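Local coordinates for protein CHAD domain (Ricinus communis, PDB 6QV5) that probably binds inorganic polyphosphate through an all-helical domain built from four-helix bundles, and carries a zinc ion in the crystal, at residues A[28-33]-A[162-167]; A[35-40]-A[64-69]; A[172-177]-A[216-221]. One frame throughout, in Å; residues are numbered along the deposited sequence.

Contact 1: A[28-33]-A[162-167]; sequences EAFPAI and ETAPLL
Phe30, near the start of helix 26-42, and Leu167, in the turn that leads on from helix 147-163, meet at about a right angle and join two helices of the all-helical CHAD fold. The ring lies with one face under the leucine: Leu167 CD1 sits 4.0 Å from the centroid of the Phe30 ring, 26° off the ring normal, a CH-pi contact displaced toward the rim. The ring atom nearest that methyl is Phe30 CG, 3.6 Å from Leu167 CD1, so the methyl rests over the root of the ring rather than its middle. The CB of Phe30 points toward the partner, and chi1 173° sets CG anti to the backbone N, beside the carbonyl carbon. A flat, wide phenyl suits this place, since it can offer a face to the leucine while other ring atoms pack against the Ala164 backbone: Phe30 CD2 approaches Ala164 CA obliquely at 3.9 Å. Another aromatic, Phe74, packs edge-to-face with Phe30.

The nearest approach of the two backbones is at Pro31 and Ala164, whose CA atoms are 6.2 Å apart. Small, apolar alanine permits that closeness. Pro31 has no N-H to give to the preceding turn, and helix 26-42 is kinked there; its ring instead supplies hydrocarbon surface to the partner. Thr163 turns its hydroxyl back to Trp159 O of its own helix, while its CB lies 4.3 Å from Phe30 CE2. Between the backbones, the methyl Ala164 CB touches Pro31 and Phe30 of the first helix, 4.0 Å from Pro31 CG and equally far from Phe30 CD2.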
ATOM      1  N   GLU A  28      12.445 -10.809  19.067  1.00 82.13           N
ATOM      2  CA  GLU A  28      11.036 -11.003  19.418  1.00 81.68           C
ATOM      3  C   GLU A  28      10.126 -10.142  18.539  1.00 84.74           C
ATOM      4  O   GLU A  28       9.048 -10.598  18.157  1.00 84.38           O
ATOM      5  CB  GLU A  28      10.795 -10.679  20.903  1.00 83.11           C
ATOM      6  CG  GLU A  28      11.516 -11.609  21.869  1.00 94.41           C
ATOM      7  CD  GLU A  28      11.473 -11.224  23.337  1.00116.62           C
ATOM      8  OE1 GLU A  28      11.503 -10.011  23.647  1.00107.87           O
ATOM      9  OE2 GLU A  28      11.431 -12.147  24.183  1.00112.80           O
ATOM     10  N   ALA A  29      10.562  -8.904  18.221  1.00 80.37           N
ATOM     11  CA  ALA A  29       9.820  -7.943  17.403  1.00 79.56           C
ATOM     12  C   ALA A  29       9.747  -8.350  15.929  1.00 82.11           C
ATOM     13  O   ALA A  29       8.659  -8.322  15.355  1.00 81.66           O
ATOM     14  CB  ALA A  29      10.426  -6.554  17.539  1.00 80.24           C
ATOM     15  N   PHE A  30      10.897  -8.728  15.327  1.00 77.50           N
ATOM     16  CA  PHE A  30      11.031  -9.161  13.929  1.00 76.67           C
ATOM     17  C   PHE A  30      10.033 -10.281  13.541  1.00 78.57           C
ATOM     18  O   PHE A  30       9.301 -10.069  12.573  1.00 78.10           O
ATOM     19  CB  PHE A  30      12.492  -9.544  13.624  1.00 78.54           C
ATOM     20  CG  PHE A  30      12.802 -10.177  12.288  1.00 80.13           C
ATOM     21  CD1 PHE A  30      13.104  -9.392  11.182  1.00 83.22           C
ATOM     22  CD2 PHE A  30      12.898 -11.558  12.161  1.00 82.18           C
ATOM     23  CE1 PHE A  30      13.440  -9.977   9.958  1.00 84.04           C
ATOM     24  CE2 PHE A  30      13.225 -12.144  10.935  1.00 84.98           C
ATOM     25  CZ  PHE A  30      13.502 -11.349   9.843  1.00 83.09           C
ATOM     26  N   PRO A  31       9.925 -11.436  14.262  1.00 73.71           N
ATOM     27  CA  PRO A  31       8.930 -12.444  13.856  1.00 72.89           C
ATOM     28  C   PRO A  31       7.489 -12.035  14.168  1.00 74.78           C
ATOM     29  O   PRO A  31       6.570 -12.550  13.533  1.00 74.24           O
ATOM     30  CB  PRO A  31       9.355 -13.695  14.627  1.00 74.71           C
ATOM     31  CG  PRO A  31      10.021 -13.178  15.837  1.00 79.31           C
ATOM     32  CD  PRO A  31      10.686 -11.890  15.446  1.00 74.99           C
ATOM     33  N   ALA A  32       7.291 -11.118  15.139  1.00 70.02           N
ATOM     34  CA  ALA A  32       5.968 -10.616  15.515  1.00 69.28           C
ATOM     35  C   ALA A  32       5.435  -9.650  14.455  1.00 71.67           C
ATOM     36  O   ALA A  32       4.248  -9.708  14.134  1.00 71.19           O
ATOM     37  CB  ALA A  32       6.021  -9.938  16.874  1.00 69.97           C
ATOM     38  N   ILE A  33       6.318  -8.783  13.899  1.00 67.15           N
ATOM     39  CA  ILE A  33       6.007  -7.802  12.849  1.00 66.35           C
ATOM     40  C   ILE A  33       5.720  -8.522  11.524  1.00 69.35           C
ATOM     41  O   ILE A  33       4.671  -8.280  10.919  1.00 68.48           O
ATOM     42  CB  ILE A  33       7.128  -6.716  12.730  1.00 69.25           C
ATOM     43  CG1 ILE A  33       7.088  -5.746  13.930  1.00 69.50           C
ATOM     44  CG2 ILE A  33       7.057  -5.942  11.395  1.00 69.62           C
ATOM     45  CD1 ILE A  33       8.403  -5.082  14.278  1.00 75.97           C
ATOM     46  N   GLU A 162      14.095 -18.676  11.107  1.00 83.05           N
ATOM     47  CA  GLU A 162      15.522 -19.010  11.099  1.00 83.46           C
ATOM     48  C   GLU A 162      16.396 -17.782  11.401  1.00 88.36           C
ATOM     49  O   GLU A 162      17.356 -17.894  12.165  1.00 87.88           O
ATOM     50  CB  GLU A 162      15.924 -19.658   9.759  1.00 84.93           C
ATOM     51  CG  GLU A 162      17.302 -20.310   9.776  1.00 96.73           C
ATOM     52  CD  GLU A 162      17.763 -21.016   8.513  1.00119.48           C
ATOM     53  OE1 GLU A 162      17.185 -20.769   7.429  1.00114.87           O
ATOM     54  OE2 GLU A 162      18.722 -21.817   8.610  1.00115.00           O
ATOM     55  N   THR A 163      16.064 -16.621  10.801  1.00 85.86           N
ATOM     56  CA  THR A 163      16.816 -15.375  10.965  1.00 86.06           C
ATOM     57  C   THR A 163      16.500 -14.654  12.294  1.00 90.92           C
ATOM     58  O   THR A 163      17.345 -13.898  12.777  1.00 90.65           O
ATOM     59  CB  THR A 163      16.638 -14.455   9.736  1.00 94.18           C
ATOM     60  OG1 THR A 163      16.471 -15.242   8.557  1.00 92.67           O
ATOM     61  CG2 THR A 163      17.821 -13.520   9.533  1.00 93.66           C
ATOM     62  N   ALA A 164      15.303 -14.897  12.880  1.00 88.08           N
ATOM     63  CA  ALA A 164      14.847 -14.273  14.131  1.00 88.18           C
ATOM     64  C   ALA A 164      15.828 -14.390  15.327  1.00 93.08           C
ATOM     65  O   ALA A 164      16.146 -13.338  15.878  1.00 92.64           O
ATOM     66  CB  ALA A 164      13.466 -14.783  14.523  1.00 88.88           C
ATOM     67  N   PRO A 165      16.358 -15.577  15.746  1.00 90.53           N
ATOM     68  CA  PRO A 165      17.279 -15.586  16.901  1.00 90.70           C
ATOM     69  C   PRO A 165      18.677 -15.022  16.630  1.00 95.64           C
ATOM     70  O   PRO A 165      19.426 -14.777  17.577  1.00 95.29           O
ATOM     71  CB  PRO A 165      17.324 -17.061  17.305  1.00 92.43           C
ATOM     72  CG  PRO A 165      17.067 -17.798  16.050  1.00 96.72           C
ATOM     73  CD  PRO A 165      16.130 -16.951  15.240  1.00 92.17           C
ATOM     74  N   LEU A 166      19.020 -14.801  15.347  1.00 93.13           N
ATOM     75  CA  LEU A 166      20.319 -14.281  14.904  1.00 93.31           C
ATOM     76  C   LEU A 166      20.457 -12.752  15.054  1.00 97.63           C
ATOM     77  O   LEU A 166      21.555 -12.223  14.863  1.00 97.41           O
ATOM     78  CB  LEU A 166      20.606 -14.700  13.441  1.00 93.41           C
ATOM     79  CG  LEU A 166      20.408 -16.179  13.055  1.00 98.16           C
ATOM     80  CD1 LEU A 166      20.464 -16.360  11.551  1.00 98.37           C
ATOM     81  CD2 LEU A 166      21.433 -17.081  13.722  1.00100.34           C
ATOM     82  N   LEU A 167      19.359 -12.051  15.398  1.00 94.27           N
ATOM     83  CA  LEU A 167      19.351 -10.592  15.546  1.00 94.16           C
ATOM     84  C   LEU A 167      19.711 -10.123  16.954  1.00 98.45           C
ATOM     85  O   LEU A 167      19.201 -10.662  17.938  1.00 97.79           O
ATOM     86  CB  LEU A 167      18.016  -9.982  15.081  1.00 94.12           C
ATOM     87  CG  LEU A 167      17.523 -10.347  13.671  1.00 98.67           C
ATOM     88  CD1 LEU A 167      16.173  -9.756  13.411  1.00 98.73           C
ATOM     89  CD2 LEU A 167      18.491  -9.885  12.589  1.00101.06           C
TER

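Contact 2: A[35-40]-A[64-69]; sequences GNCLEH and VRRLRS
An antiparallel pair of neighbouring helices in the CHAD helical bundle, 26-42 and 54-73, packs here through Arg66, Cys37 and Leu67; the short segment axes come within 8.6 Å at an angle of 157°. Arg66 is long enough to span the gap and place its guanidinium beside the other helix, its chain bending at chi3. Its NH1 donates to Asn36 OD1 at 2.8 Å, with an N-H...acceptor angle of 146°; the donor is tilted from the carbonyl plane, and the amide and guanidinium planes stand 70° apart. A weak bond runs from Arg66 NH2 to His40 ND1 at 3.3 Å. The stronger polar partner of His40 is Gln59: His40 NE2 is hydrogen-bonded to Gln59 OE1, while Asn36 ND2 is bound to Gln16 O. These bonds from the other ends of the two side chains would help fix the groups that receive the arginine.

Cys37, compact and polarisable, fits where the helices are closest: its SG lies over one guanidinium face, 3.8 Å from Arg66 NH2. On the apolar side, Leu67 CD1 reaches Cys37 CB at 3.8 Å and also meets Leu38 CD2. Helix 198-217 packs against the pair through Tyr213 and Phe217, which touch Arg66, whereas Leu156 of helix 147-163 covers Leu38 and Leu67.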
ATOM      1  N   GLY A  35       5.150 -11.772  11.074  1.00 63.66           N
ATOM      2  CA  GLY A  35       4.075 -12.727  11.328  1.00 62.98           C
ATOM      3  C   GLY A  35       2.709 -12.077  11.225  1.00 65.28           C
ATOM      4  O   GLY A  35       1.765 -12.695  10.728  1.00 64.85           O
ATOM      5  N   ASN A  36       2.610 -10.809  11.674  1.00 60.90           N
ATOM      6  CA  ASN A  36       1.405  -9.980  11.613  1.00 60.33           C
ATOM      7  C   ASN A  36       1.088  -9.650  10.146  1.00 63.20           C
ATOM      8  O   ASN A  36      -0.083  -9.635   9.762  1.00 62.62           O
ATOM      9  CB  ASN A  36       1.610  -8.693  12.420  1.00 60.65           C
ATOM     10  CG  ASN A  36       0.370  -7.851  12.576  1.00 79.42           C
ATOM     11  OD1 ASN A  36       0.012  -7.058  11.701  1.00 71.03           O
ATOM     12  ND2 ASN A  36      -0.308  -8.001  13.704  1.00 71.78           N
ATOM     13  N   CYS A  37       2.140  -9.402   9.335  1.00 59.15           N
ATOM     14  CA  CYS A  37       2.042  -9.100   7.907  1.00 58.69           C
ATOM     15  C   CYS A  37       1.580 -10.324   7.126  1.00 62.06           C
ATOM     16  O   CYS A  37       0.676 -10.204   6.300  1.00 61.71           O
ATOM     17  CB  CYS A  37       3.363  -8.561   7.369  1.00 58.92           C
ATOM     18  SG  CYS A  37       3.759  -6.882   7.915  1.00 62.71           S
ATOM     19  N   LEU A  38       2.186 -11.500   7.399  1.00 58.27           N
ATOM     20  CA  LEU A  38       1.842 -12.765   6.746  1.00 57.80           C
ATOM     21  C   LEU A  38       0.425 -13.215   7.087  1.00 60.86           C
ATOM     22  O   LEU A  38      -0.262 -13.723   6.205  1.00 60.34           O
ATOM     23  CB  LEU A  38       2.867 -13.869   7.055  1.00 57.88           C
ATOM     24  CG  LEU A  38       4.267 -13.702   6.445  1.00 62.71           C
ATOM     25  CD1 LEU A  38       5.276 -14.592   7.151  1.00 62.98           C
ATOM     26  CD2 LEU A  38       4.270 -13.980   4.944  1.00 64.98           C
ATOM     27  N   GLU A  39      -0.028 -12.985   8.343  1.00 56.90           N
ATOM     28  CA  GLU A  39      -1.388 -13.308   8.800  1.00 56.41           C
ATOM     29  C   GLU A  39      -2.408 -12.426   8.061  1.00 58.72           C
ATOM     30  O   GLU A  39      -3.451 -12.926   7.641  1.00 58.34           O
ATOM     31  CB  GLU A  39      -1.515 -13.134  10.325  1.00 57.91           C
ATOM     32  CG  GLU A  39      -2.872 -13.521  10.898  1.00 69.96           C
ATOM     33  CD  GLU A  39      -3.174 -13.036  12.306  1.00 95.87           C
ATOM     34  OE1 GLU A  39      -2.829 -11.877  12.633  1.00 92.96           O
ATOM     35  OE2 GLU A  39      -3.776 -13.815  13.078  1.00 91.91           O
ATOM     36  N   HIS A  40      -2.079 -11.129   7.871  1.00 54.00           N
ATOM     37  CA  HIS A  40      -2.910 -10.145   7.167  1.00 53.17           C
ATOM     38  C   HIS A  40      -3.152 -10.559   5.703  1.00 55.10           C
ATOM     39  O   HIS A  40      -4.242 -10.339   5.176  1.00 53.78           O
ATOM     40  CB  HIS A  40      -2.271  -8.742   7.265  1.00 53.98           C
ATOM     41  CG  HIS A  40      -3.161  -7.599   6.870  1.00 57.36           C
ATOM     42  ND1 HIS A  40      -2.642  -6.336   6.641  1.00 59.11           N
ATOM     43  CD2 HIS A  40      -4.504  -7.553   6.693  1.00 59.03           C
ATOM     44  CE1 HIS A  40      -3.673  -5.574   6.314  1.00 58.43           C
ATOM     45  NE2 HIS A  40      -4.815  -6.260   6.334  1.00 58.76           N
ATOM     46  N   VAL A  64       0.372  -7.165   1.655  1.00 51.65           N
ATOM     47  CA  VAL A  64       1.545  -7.381   0.801  1.00 51.82           C
ATOM     48  C   VAL A  64       2.455  -6.144   0.874  1.00 56.90           C
ATOM     49  O   VAL A  64       3.670  -6.295   1.027  1.00 56.90           O
ATOM     50  CB  VAL A  64       1.150  -7.778  -0.654  1.00 55.73           C
ATOM     51  CG1 VAL A  64       2.355  -7.784  -1.595  1.00 55.53           C
ATOM     52  CG2 VAL A  64       0.458  -9.139  -0.677  1.00 55.57           C
ATOM     53  N   ARG A  65       1.856  -4.934   0.813  1.00 54.09           N
ATOM     54  CA  ARG A  65       2.561  -3.651   0.916  1.00 54.40           C
ATOM     55  C   ARG A  65       3.235  -3.495   2.279  1.00 59.17           C
ATOM     56  O   ARG A  65       4.382  -3.050   2.337  1.00 59.27           O
ATOM     57  CB  ARG A  65       1.607  -2.476   0.669  1.00 54.43           C
ATOM     58  CG  ARG A  65       1.486  -2.089  -0.789  1.00 64.69           C
ATOM     59  CD  ARG A  65       0.991  -0.664  -0.921  1.00 73.82           C
ATOM     60  NE  ARG A  65       0.355  -0.431  -2.218  1.00 82.45           N
ATOM     61  CZ  ARG A  65      -0.946  -0.581  -2.450  1.00 97.93           C
ATOM     62  NH1 ARG A  65      -1.763  -0.958  -1.475  1.00 86.41           N
ATOM     63  NH2 ARG A  65      -1.440  -0.347  -3.658  1.00 84.33           N
ATOM     64  N   ARG A  66       2.524  -3.879   3.368  1.00 55.89           N
ATOM     65  CA  ARG A  66       3.012  -3.839   4.753  1.00 55.65           C
ATOM     66  C   ARG A  66       4.206  -4.779   4.926  1.00 60.55           C
ATOM     67  O   ARG A  66       5.165  -4.421   5.607  1.00 60.10           O
ATOM     68  CB  ARG A  66       1.898  -4.219   5.742  1.00 54.23           C
ATOM     69  CG  ARG A  66       0.916  -3.094   6.025  1.00 58.95           C
ATOM     70  CD  ARG A  66      -0.211  -3.521   6.946  1.00 63.08           C
ATOM     71  NE  ARG A  66       0.227  -3.623   8.338  1.00 68.25           N
ATOM     72  CZ  ARG A  66       0.379  -4.766   8.999  1.00 83.24           C
ATOM     73  NH1 ARG A  66       0.789  -4.761  10.260  1.00 70.61           N
ATOM     74  NH2 ARG A  66       0.117  -5.925   8.407  1.00 71.85           N
ATOM     75  N   LEU A  67       4.150  -5.965   4.285  1.00 58.07           N
ATOM     76  CA  LEU A  67       5.210  -6.970   4.310  1.00 58.38           C
ATOM     77  C   LEU A  67       6.470  -6.456   3.602  1.00 63.84           C
ATOM     78  O   LEU A  67       7.564  -6.588   4.152  1.00 63.34           O
ATOM     79  CB  LEU A  67       4.714  -8.288   3.677  1.00 58.35           C
ATOM     80  CG  LEU A  67       5.708  -9.458   3.614  1.00 62.84           C
ATOM     81  CD1 LEU A  67       5.825 -10.169   4.957  1.00 62.94           C
ATOM     82  CD2 LEU A  67       5.307 -10.446   2.540  1.00 65.03           C
ATOM     83  N   ARG A  68       6.311  -5.857   2.401  1.00 62.06           N
ATOM     84  CA  ARG A  68       7.414  -5.311   1.608  1.00 62.75           C
ATOM     85  C   ARG A  68       8.132  -4.164   2.333  1.00 68.11           C
ATOM     86  O   ARG A  68       9.364  -4.121   2.316  1.00 67.94           O
ATOM     87  CB  ARG A  68       6.937  -4.875   0.216  1.00 63.82           C
ATOM     88  CG  ARG A  68       8.028  -4.993  -0.841  1.00 77.22           C
ATOM     89  CD  ARG A  68       7.850  -4.001  -1.972  1.00 90.68           C
ATOM     90  NE  ARG A  68       6.867  -4.451  -2.959  1.00101.46           N
ATOM     91  CZ  ARG A  68       7.160  -5.164  -4.043  1.00115.97           C
ATOM     92  NH1 ARG A  68       8.414  -5.528  -4.288  1.00102.64           N
ATOM     93  NH2 ARG A  68       6.203  -5.516  -4.891  1.00102.95           N
ATOM     94  N   SER A  69       7.364  -3.264   2.992  1.00 65.29           N
ATOM     95  CA  SER A  69       7.915  -2.143   3.760  1.00 65.47           C
ATOM     96  C   SER A  69       8.640  -2.637   5.016  1.00 69.42           C
ATOM     97  O   SER A  69       9.656  -2.052   5.395  1.00 69.01           O
ATOM     98  CB  SER A  69       6.828  -1.129   4.115  1.00 69.52           C
ATOM     99  OG  SER A  69       5.841  -1.683   4.968  1.00 80.17           O
TER

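Contact 3: A[172-177]-A[216-221]; sequences AHFSRQ and EFFHGL
Ser175, Phe174 and Ala172 of helix 171-192 meet Phe218 and Leu221, which lie in the turn that follows helix 198-217. Aromatic contacts come first. Ser175 CB sits over one face of the Phe218 ring, 3.8 Å from its centroid and 16° off the normal, a CH-pi contact; a small serine lets the ring lie this close to the helix. The same ring meets a second aromatic through its CZ: Phe218 CZ lies at the edge of the Phe174 ring, in its plane, 3.8 Å from Phe174 CD2. The two side chains cross at about a right angle. Phe174 CG is anti to the backbone N (chi1 178°), which puts CG beside the carbonyl carbon; the CB does not aim at the partner, but the ring end comes nearer to it. Phe74 and Leu73 pack on that ring elsewhere.

Van der Waals contacts of a methyl with polar atoms form a second group. Leu221 CD2 approaches Ser175 OG at 3.4 Å and Ala172 N at 3.7 Å, so one methyl of the branched leucine touches two residues about a turn apart. Apolar packing adds Ala172 CB, at a looser 4.4 Å from Leu221 CD2; a short methyl side chain suits a site where the leucine comes down on the backbone.

Polar links here stay mostly local. Ser175 OG, hydrogen-bonded to Ala171 O, turns back upon its own helix, with a weak bond to Tyr222 OH. This satisfies a buried hydroxyl beside a leucine methyl.

Phe218 is the first residue to leave helical backbone angles. The arrangement is that of a helix terminus whose departing turn folds its hydrophobic residues onto an adjacent helix; it joins helices 171-192 and 198-217, which follow one another in the chain, within the all-helical CHAD fold.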
ATOM      1  N   ALA A 172      13.675  -1.321  20.856  1.00 96.25           N
ATOM      2  CA  ALA A 172      13.746   0.128  21.068  1.00 96.10           C
ATOM      3  C   ALA A 172      14.966   0.759  20.394  1.00100.08           C
ATOM      4  O   ALA A 172      14.854   1.861  19.855  1.00 99.46           O
ATOM      5  CB  ALA A 172      13.743   0.443  22.556  1.00 96.77           C
ATOM      6  N   HIS A 173      16.120   0.055  20.416  1.00 96.97           N
ATOM      7  CA  HIS A 173      17.370   0.505  19.798  1.00 96.89           C
ATOM      8  C   HIS A 173      17.256   0.499  18.273  1.00 99.02           C
ATOM      9  O   HIS A 173      17.753   1.421  17.624  1.00 98.56           O
ATOM     10  CB  HIS A 173      18.549  -0.369  20.253  1.00 98.15           C
ATOM     11  CG  HIS A 173      19.889   0.163  19.845  1.00102.00           C
ATOM     12  ND1 HIS A 173      20.646   0.945  20.700  1.00104.04           N
ATOM     13  CD2 HIS A 173      20.564   0.009  18.681  1.00104.02           C
ATOM     14  CE1 HIS A 173      21.752   1.237  20.035  1.00103.57           C
ATOM     15  NE2 HIS A 173      21.745   0.699  18.814  1.00103.90           N
ATOM     16  N   PHE A 174      16.613  -0.541  17.705  1.00 94.21           N
ATOM     17  CA  PHE A 174      16.417  -0.676  16.264  1.00 93.35           C
ATOM     18  C   PHE A 174      15.375   0.316  15.747  1.00 96.32           C
ATOM     19  O   PHE A 174      15.614   0.953  14.719  1.00 95.77           O
ATOM     20  CB  PHE A 174      16.038  -2.124  15.890  1.00 94.96           C
ATOM     21  CG  PHE A 174      15.770  -2.343  14.417  1.00 96.26           C
ATOM     22  CD1 PHE A 174      16.815  -2.547  13.524  1.00 99.18           C
ATOM     23  CD2 PHE A 174      14.470  -2.344  13.923  1.00 98.19           C
ATOM     24  CE1 PHE A 174      16.567  -2.736  12.162  1.00100.06           C
ATOM     25  CE2 PHE A 174      14.223  -2.525  12.560  1.00100.92           C
ATOM     26  CZ  PHE A 174      15.272  -2.728  11.691  1.00 99.00           C
ATOM     27  N   SER A 175      14.221   0.428  16.442  1.00 92.43           N
ATOM     28  CA  SER A 175      13.117   1.312  16.062  1.00 92.10           C
ATOM     29  C   SER A 175      13.494   2.786  16.034  1.00 96.10           C
ATOM     30  O   SER A 175      13.055   3.484  15.125  1.00 95.64           O
ATOM     31  CB  SER A 175      11.899   1.092  16.953  1.00 95.43           C
ATOM     32  OG  SER A 175      12.172   1.430  18.303  1.00104.28           O
ATOM     33  N   ARG A 176      14.301   3.263  17.011  1.00 92.91           N
ATOM     34  CA  ARG A 176      14.719   4.669  17.072  1.00 92.75           C
ATOM     35  C   ARG A 176      15.598   5.073  15.879  1.00 95.98           C
ATOM     36  O   ARG A 176      15.465   6.194  15.393  1.00 95.71           O
ATOM     37  CB  ARG A 176      15.367   5.037  18.426  1.00 93.80           C
ATOM     38  CG  ARG A 176      16.750   4.451  18.704  1.00106.73           C
ATOM     39  CD  ARG A 176      17.342   5.022  19.977  1.00119.81           C
ATOM     40  NE  ARG A 176      17.063   4.171  21.135  1.00130.29           N
ATOM     41  CZ  ARG A 176      16.994   4.604  22.391  1.00144.23           C
ATOM     42  NH1 ARG A 176      17.165   5.892  22.668  1.00131.98           N
ATOM     43  NH2 ARG A 176      16.743   3.756  23.378  1.00129.37           N
ATOM     44  N   GLN A 177      16.451   4.149  15.387  1.00 91.79           N
ATOM     45  CA  GLN A 177      17.334   4.368  14.237  1.00 91.23           C
ATOM     46  C   GLN A 177      16.521   4.468  12.941  1.00 93.85           C
ATOM     47  O   GLN A 177      16.811   5.324  12.102  1.00 93.49           O
ATOM     48  CB  GLN A 177      18.382   3.246  14.128  1.00 92.64           C
ATOM     49  CG  GLN A 177      19.417   3.242  15.253  1.00108.71           C
ATOM     50  CD  GLN A 177      20.305   2.020  15.228  1.00129.80           C
ATOM     51  OE1 GLN A 177      19.843   0.873  15.163  1.00125.58           O
ATOM     52  NE2 GLN A 177      21.610   2.237  15.302  1.00123.08           N
ATOM     53  N   GLU A 216       3.075   1.652  13.206  1.00 75.41           N
ATOM     54  CA  GLU A 216       2.051   0.662  13.547  1.00 75.49           C
ATOM     55  C   GLU A 216       2.715  -0.640  14.006  1.00 80.25           C
ATOM     56  O   GLU A 216       2.162  -1.336  14.858  1.00 79.65           O
ATOM     57  CB  GLU A 216       1.125   0.393  12.355  1.00 76.76           C
ATOM     58  CG  GLU A 216       0.063   1.459  12.137  1.00 86.16           C
ATOM     59  CD  GLU A 216      -0.769   1.322  10.872  1.00102.43           C
ATOM     60  OE1 GLU A 216      -0.289   0.707   9.891  1.00 89.74           O
ATOM     61  OE2 GLU A 216      -1.905   1.846  10.862  1.00 96.38           O
ATOM     62  N   PHE A 217       3.903  -0.962  13.437  1.00 77.63           N
ATOM     63  CA  PHE A 217       4.692  -2.151  13.775  1.00 77.80           C
ATOM     64  C   PHE A 217       5.256  -2.046  15.191  1.00 84.36           C
ATOM     65  O   PHE A 217       5.144  -2.999  15.962  1.00 83.81           O
ATOM     66  CB  PHE A 217       5.840  -2.370  12.766  1.00 79.13           C
ATOM     67  CG  PHE A 217       5.464  -2.681  11.335  1.00 80.11           C
ATOM     68  CD1 PHE A 217       4.344  -3.453  11.042  1.00 82.84           C
ATOM     69  CD2 PHE A 217       6.272  -2.268  10.283  1.00 81.90           C
ATOM     70  CE1 PHE A 217       4.012  -3.758   9.719  1.00 83.63           C
ATOM     71  CE2 PHE A 217       5.937  -2.571   8.960  1.00 84.60           C
ATOM     72  CZ  PHE A 217       4.810  -3.316   8.688  1.00 82.64           C
ATOM     73  N   PHE A 218       5.857  -0.888  15.525  1.00 83.41           N
ATOM     74  CA  PHE A 218       6.449  -0.603  16.834  1.00 84.45           C
ATOM     75  C   PHE A 218       5.500   0.285  17.664  1.00 91.07           C
ATOM     76  O   PHE A 218       5.942   1.236  18.311  1.00 90.78           O
ATOM     77  CB  PHE A 218       7.835   0.057  16.658  1.00 86.30           C
ATOM     78  CG  PHE A 218       8.846  -0.740  15.864  1.00 87.93           C
ATOM     79  CD1 PHE A 218       9.610  -1.730  16.473  1.00 91.09           C
ATOM     80  CD2 PHE A 218       9.063  -0.474  14.517  1.00 90.06           C
ATOM     81  CE1 PHE A 218      10.561  -2.450  15.744  1.00 92.08           C
ATOM     82  CE2 PHE A 218      10.006  -1.200  13.786  1.00 92.97           C
ATOM     83  CZ  PHE A 218      10.751  -2.183  14.404  1.00 91.21           C
ATOM     84  N   HIS A 219       4.194  -0.053  17.654  1.00 89.87           N
ATOM     85  CA  HIS A 219       3.107   0.668  18.329  1.00 90.77           C
ATOM     86  C   HIS A 219       3.270   0.790  19.858  1.00 96.04           C
ATOM     87  O   HIS A 219       3.166   1.900  20.386  1.00 95.82           O
ATOM     88  CB  HIS A 219       1.744   0.044  17.962  1.00 91.80           C
ATOM     89  CG  HIS A 219       0.582   0.606  18.722  1.00 95.40           C
ATOM     90  ND1 HIS A 219      -0.092  -0.148  19.665  1.00 97.27           N
ATOM     91  CD2 HIS A 219       0.025   1.839  18.667  1.00 97.27           C
ATOM     92  CE1 HIS A 219      -1.039   0.642  20.146  1.00 96.74           C
ATOM     93  NE2 HIS A 219      -1.007   1.847  19.577  1.00 97.09           N
ATOM     94  N   GLY A 220       3.523  -0.328  20.537  1.00 93.53           N
ATOM     95  CA  GLY A 220       3.678  -0.373  21.991  1.00 93.85           C
ATOM     96  C   GLY A 220       4.987   0.157  22.552  1.00 98.85           C
ATOM     97  O   GLY A 220       5.207   0.089  23.764  1.00 98.47           O
ATOM     98  N   LEU A 221       5.858   0.698  21.680  1.00 96.24           N
ATOM     99  CA  LEU A 221       7.175   1.238  22.026  1.00 96.40           C
ATOM    100  C   LEU A 221       7.188   2.766  22.164  1.00101.05           C
ATOM    101  O   LEU A 221       8.094   3.313  22.797  1.00100.51           O
ATOM    102  CB  LEU A 221       8.190   0.810  20.949  1.00 96.51           C
ATOM    103  CG  LEU A 221       9.041  -0.435  21.219  1.00101.34           C
ATOM    104  CD1 LEU A 221       8.212  -1.711  21.175  1.00101.58           C
ATOM    105  CD2 LEU A 221      10.139  -0.553  20.194  1.00103.85           C
TER

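Overall arrangement
From the N terminus, helix 26-42 serves contact 1 with its first turns and contact 2 with its later ones. Contact 2 closes first, returning the chain through helix 54-73; this short loop is nested inside the much longer one that contact 1 closes at the end of helix 147-163. Contact 3 opens only afterwards, in series, linking helix 171-192 to the end of helix 198-217. Phe217 and Phe218 of that end tie the set together: Ile33, from contact 1, packs on both, and Cys37 and Arg66, from contact 2, pack on Phe217. All three contacts lie away from the zinc site of His52 and His138.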